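Local coordinates for protein prolyl-4 hydroxylase (Chlamydomonas reinhardtii, PDB 2V4A) that probably hydroxylates proline residues of protein substrates at the 4-position, as an algal member of the iron(II)- and 2-oxoglutarate-dependent oxygenase superfamily, at residues A[142-147]-A[219-224]; A[29-34]-A[188-193]. One frame throughout, in Å; residues are numbered along the deposited sequence.

Interaction 1 (A[142-147]-A[219-224])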
# COMPACT_ATOMS: atom_id res chain seq x y z
N VAL A 142 -11.60 5.37 -0.43
CA VAL A 142 -12.07 4.74 0.80
C VAL A 142 -10.98 3.82 1.36
O VAL A 142 -10.85 3.70 2.58
CB VAL A 142 -13.42 3.99 0.62
CG1 VAL A 142 -13.33 2.90 -0.41
CG2 VAL A 142 -13.94 3.41 1.95
N VAL A 143 -10.20 3.19 0.50
CA VAL A 143 -9.16 2.27 1.01
C VAL A 143 -7.89 2.49 0.23
O VAL A 143 -7.92 2.60 -1.00
CB VAL A 143 -9.56 0.78 0.81
CG1 VAL A 143 -8.39 -0.17 1.17
CG2 VAL A 143 -10.80 0.43 1.64
N THR A 144 -6.79 2.49 0.96
CA THR A 144 -5.46 2.48 0.42
C THR A 144 -4.80 1.15 0.70
O THR A 144 -4.85 0.64 1.82
CB THR A 144 -4.59 3.59 1.06
OG1 THR A 144 -5.27 4.84 0.98
CG2 THR A 144 -3.22 3.71 0.33
N MSE A 145 -4.13 0.62 -0.33
CA MSE A 145 -3.29 -0.57 -0.20
C MSE A 145 -1.90 -0.20 -0.58
O MSE A 145 -1.65 0.22 -1.72
CB MSE A 145 -3.79 -1.67 -1.14
CG MSE A 145 -2.99 -2.98 -1.08
SE MSE A 145 -3.50 -4.22 0.27
CE MSE A 145 -5.41 -4.43 -0.05
N LEU A 146 -0.95 -0.40 0.32
CA LEU A 146 0.42 -0.03 0.05
C LEU A 146 1.24 -1.31 0.11
O LEU A 146 1.23 -1.99 1.13
CB LEU A 146 0.84 0.94 1.15
CG LEU A 146 1.85 2.02 0.92
CD1 LEU A 146 1.66 3.03 2.05
CD2 LEU A 146 3.23 1.28 1.00
N MSE A 147 1.93 -1.66 -0.98
CA MSE A 147 2.68 -2.91 -1.07
C MSE A 147 4.18 -2.63 -1.09
O MSE A 147 4.63 -1.77 -1.88
CB MSE A 147 2.25 -3.64 -2.33
CG MSE A 147 0.84 -4.23 -2.28
SE MSE A 147 0.02 -4.38 -4.03
CE MSE A 147 -0.60 -2.50 -3.90
N SER A 219 7.95 0.88 -3.59
CA SER A 219 6.58 0.57 -3.09
C SER A 219 5.59 0.74 -4.24
O SER A 219 5.91 1.38 -5.25
CB SER A 219 6.21 1.50 -1.92
OG SER A 219 6.00 2.84 -2.39
N ALA A 220 4.45 0.08 -4.11
CA ALA A 220 3.34 0.20 -5.04
C ALA A 220 2.07 0.50 -4.23
O ALA A 220 1.77 -0.15 -3.18
CB ALA A 220 3.20 -1.09 -5.88
N THR A 221 1.31 1.49 -4.70
CA THR A 221 0.16 1.96 -3.98
C THR A 221 -1.10 1.88 -4.86
O THR A 221 -1.05 2.31 -5.99
CB THR A 221 0.35 3.43 -3.51
OG1 THR A 221 1.56 3.55 -2.73
CG2 THR A 221 -0.85 3.84 -2.61
N LYS A 222 -2.14 1.24 -4.34
CA LYS A 222 -3.46 1.07 -4.95
C LYS A 222 -4.50 1.84 -4.16
O LYS A 222 -4.71 1.55 -2.97
CB LYS A 222 -3.84 -0.42 -4.90
CG LYS A 222 -5.31 -0.74 -5.34
CD LYS A 222 -5.62 -0.40 -6.79
CE LYS A 222 -4.78 -1.28 -7.73
NZ LYS A 222 -5.37 -1.31 -9.07
N TRP A 223 -5.20 2.75 -4.80
CA TRP A 223 -6.34 3.42 -4.17
C TRP A 223 -7.65 2.91 -4.78
O TRP A 223 -7.72 2.63 -5.99
CB TRP A 223 -6.26 4.92 -4.39
CG TRP A 223 -5.26 5.57 -3.52
CD1 TRP A 223 -5.37 5.81 -2.20
CD2 TRP A 223 -3.98 6.03 -3.91
NE1 TRP A 223 -4.25 6.44 -1.73
CE2 TRP A 223 -3.37 6.58 -2.77
CE3 TRP A 223 -3.29 6.07 -5.15
CZ2 TRP A 223 -2.10 7.16 -2.80
CZ3 TRP A 223 -2.02 6.63 -5.17
CH2 TRP A 223 -1.44 7.17 -4.00
N ILE A 224 -8.65 2.80 -3.91
CA ILE A 224 -9.93 2.22 -4.26
C ILE A 224 -11.03 3.15 -3.78
O ILE A 224 -10.92 3.69 -2.66
CB ILE A 224 -10.09 0.86 -3.53
CG1 ILE A 224 -8.95 -0.09 -3.94
CG2 ILE A 224 -11.52 0.25 -3.78
CD1 ILE A 224 -8.89 -1.27 -2.99
O HOH W 1 -3.78 7.34 0.85
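The indole of W223 and the side chain of T144 lie side by side and point the same way. T144 CG2 sits 3.6 Å from W223 NE1. One face of the ring carries T221 CG2, 3.5 Å above the plane and displaced toward the rim. In plane at the ring edge is a water, which accepts from W223 NE1 at 2.8 Å. The same water is hydrogen-bonded to T144 OG1 at 2.9 Å, so it ties the two strands together. T144 OG1 lies anti to the carbonyl carbon (chi1 -51°), and this turns CG2 toward T221 CG2, 3.8 Å away. Replacing T144 by an alanine would probably cost the water its hydroxyl partner and leave a gap beside the indole. On the other face of the sheet, with V143 and M145, the selenomethionine M147 (a label) brings CE to 4.0 Å from K222 CB. The backbones pair antiparallel. M145 with K222 and M147 with A220 each exchange two hydrogen bonds. At the other end I224 O accepts from both V142 N (2.9 Å) and V143 N (3.3 Å), a classic beta bulge. Strands 141-148 and 218-225 run through the middle of the main antiparallel sheet, probably part of the double-stranded beta-helix core of the family. The face with M145 and I224 packs on helix 86-99. K222 NZ forms a salt bridge with E92 of that helix and a hydrogen bond to E107 O of strand 106-113. R141 makes a cation-pi contact with W223. Strand 189-193 continues the sheet beyond 141-148, strand 106-113 beyond 218-225.

Interaction 2 (A[29-34]-A[188-193])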
# COMPACT_ATOMS: atom_id res chain seq x y z
N PRO A 29 -6.21 4.99 12.10
CA PRO A 29 -7.19 4.61 11.08
C PRO A 29 -7.41 3.09 11.19
O PRO A 29 -6.53 2.37 11.71
CB PRO A 29 -6.47 4.97 9.76
CG PRO A 29 -4.99 4.75 10.06
CD PRO A 29 -4.83 5.04 11.57
N ARG A 30 -8.56 2.60 10.72
CA ARG A 30 -8.76 1.14 10.67
C ARG A 30 -7.72 0.55 9.72
O ARG A 30 -7.70 0.92 8.54
CB ARG A 30 -10.20 0.83 10.26
CG ARG A 30 -10.53 -0.65 10.27
CD ARG A 30 -11.92 -0.92 9.70
NE ARG A 30 -12.99 -0.26 10.47
CZ ARG A 30 -14.11 -0.82 10.92
NH1 ARG A 30 -14.38 -2.10 10.70
NH2 ARG A 30 -14.98 -0.10 11.60
N ALA A 31 -6.82 -0.29 10.23
CA ALA A 31 -5.62 -0.72 9.44
C ALA A 31 -5.20 -2.18 9.73
O ALA A 31 -5.28 -2.67 10.87
CB ALA A 31 -4.40 0.27 9.65
N PHE A 32 -4.75 -2.88 8.67
CA PHE A 32 -4.33 -4.26 8.73
C PHE A 32 -3.04 -4.40 7.94
O PHE A 32 -2.90 -3.78 6.89
CB PHE A 32 -5.38 -5.19 8.04
CG PHE A 32 -6.71 -5.18 8.70
CD1 PHE A 32 -7.00 -6.05 9.77
CD2 PHE A 32 -7.69 -4.26 8.29
CE1 PHE A 32 -8.25 -6.00 10.41
CE2 PHE A 32 -8.95 -4.20 8.94
CZ PHE A 32 -9.23 -5.06 9.99
N LEU A 33 -2.12 -5.23 8.45
CA LEU A 33 -0.96 -5.69 7.69
C LEU A 33 -1.25 -7.07 7.10
O LEU A 33 -1.70 -8.00 7.84
CB LEU A 33 0.26 -5.75 8.62
CG LEU A 33 1.61 -6.16 7.99
CD1 LEU A 33 2.11 -5.11 7.01
CD2 LEU A 33 2.65 -6.41 9.09
N LEU A 34 -1.03 -7.22 5.80
CA LEU A 34 -1.23 -8.50 5.11
C LEU A 34 0.15 -9.06 4.79
O LEU A 34 0.85 -8.47 3.99
CB LEU A 34 -2.02 -8.28 3.81
CG LEU A 34 -3.35 -7.53 3.97
CD1 LEU A 34 -4.05 -7.27 2.61
CD2 LEU A 34 -4.26 -8.31 4.93
N ASP A 188 4.97 -7.77 1.89
CA ASP A 188 3.90 -7.33 2.83
C ASP A 188 3.05 -6.20 2.24
O ASP A 188 3.52 -5.43 1.39
CB ASP A 188 4.46 -6.86 4.18
CG ASP A 188 4.92 -8.01 5.11
OD1 ASP A 188 4.93 -9.23 4.75
OD2 ASP A 188 5.31 -7.65 6.24
N ALA A 189 1.80 -6.10 2.67
CA ALA A 189 0.92 -4.98 2.25
C ALA A 189 0.19 -4.37 3.44
O ALA A 189 -0.40 -5.08 4.29
CB ALA A 189 -0.08 -5.40 1.16
N LEU A 190 0.21 -3.05 3.48
CA LEU A 190 -0.52 -2.32 4.49
C LEU A 190 -1.86 -1.81 3.89
O LEU A 190 -1.89 -1.11 2.90
CB LEU A 190 0.33 -1.16 5.07
CG LEU A 190 -0.51 -0.14 5.87
CD1 LEU A 190 -0.92 -0.74 7.21
CD2 LEU A 190 0.17 1.19 6.08
N MSE A 191 -2.97 -2.24 4.49
CA MSE A 191 -4.31 -1.85 4.03
C MSE A 191 -4.96 -0.94 5.11
O MSE A 191 -4.97 -1.30 6.27
CB MSE A 191 -5.14 -3.14 3.87
CG MSE A 191 -6.53 -2.96 3.35
SE MSE A 191 -7.52 -4.67 3.50
CE MSE A 191 -9.12 -3.67 3.68
N PHE A 192 -5.52 0.19 4.70
CA PHE A 192 -6.21 1.06 5.68
C PHE A 192 -7.33 1.88 5.05
O PHE A 192 -7.33 2.10 3.83
CB PHE A 192 -5.21 1.94 6.46
CG PHE A 192 -4.39 2.89 5.60
CD1 PHE A 192 -3.16 2.51 5.12
CD2 PHE A 192 -4.85 4.21 5.34
CE1 PHE A 192 -2.36 3.40 4.32
CE2 PHE A 192 -4.07 5.11 4.58
CZ PHE A 192 -2.82 4.70 4.06
N TYR A 193 -8.30 2.27 5.87
CA TYR A 193 -9.49 2.99 5.43
C TYR A 193 -9.33 4.46 5.70
O TYR A 193 -8.90 4.86 6.77
CB TYR A 193 -10.74 2.50 6.18
CG TYR A 193 -11.13 1.10 5.81
CD1 TYR A 193 -10.44 0.01 6.35
CD2 TYR A 193 -12.19 0.86 4.93
CE1 TYR A 193 -10.80 -1.31 6.02
CE2 TYR A 193 -12.53 -0.45 4.59
CZ TYR A 193 -11.85 -1.52 5.15
OH TYR A 193 -12.16 -2.80 4.82
O HOH W 2 -10.10 4.51 9.30
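L34 and M191 meet on one face of an antiparallel strand pair, with L34 CD1 4.4 Å from the selenium of M191. M191 is selenomethionine, a label. Its CG is anti to the backbone N (chi1 -177°) and the chain stays extended, which carries SE out to the leucine. L34 also packs beside A189, its partner across the strands, with L34 CB 3.6 Å from A189 O. L34 N donates to A189 O at 2.7 Å, and A189 N returns a bond to L34 O. F32 N donates to M191 O and M191 N to F32 O, each at 2.9 Å. At the far end Y193 N donates to R30 O at 3.1 Å, and R30 O lies in plane at the ring edge, 3.6 Å from Y193 CD1. The aliphatic part of R30 crosses the ring obliquely, with R30 CD 3.8 Å from Y193 CD1. The guanidinium and ring planes are 69° apart. Strand 22-27 continues the antiparallel sheet beyond 30-34, and strand 141-148 beyond 189-193. Main-chain bonds set the register, and mostly apolar packing is left to the faces. Polar groups are met at the ends: water joins R30 N to Y193 O, and D188 binds K35 and N36.

How the interactions relate
Both interactions belong to the same seven-stranded antiparallel sheet, and their centres are about 9 Å apart. Across it the four strands run 30-34, 189-193, 141-148, 218-225, so the pairs are direct neighbours. The seam between them is strand 189-193 against 141-148. Probable hydrogen bonds join L190 N to L146 O (2.8 Å) and T144 N to F192 O (3.0 Å), and V143 packs on Y193. Along the chain the segments alternate: 29-34, 142-147, 188-193, 219-224. Each pair is therefore closed by distant parts of the sequence. Interaction 2 brings the early strand 30-34 into the same sheet as interaction 1, beside strand 189-193. The result is one continuous sheet built from distant parts of the chain.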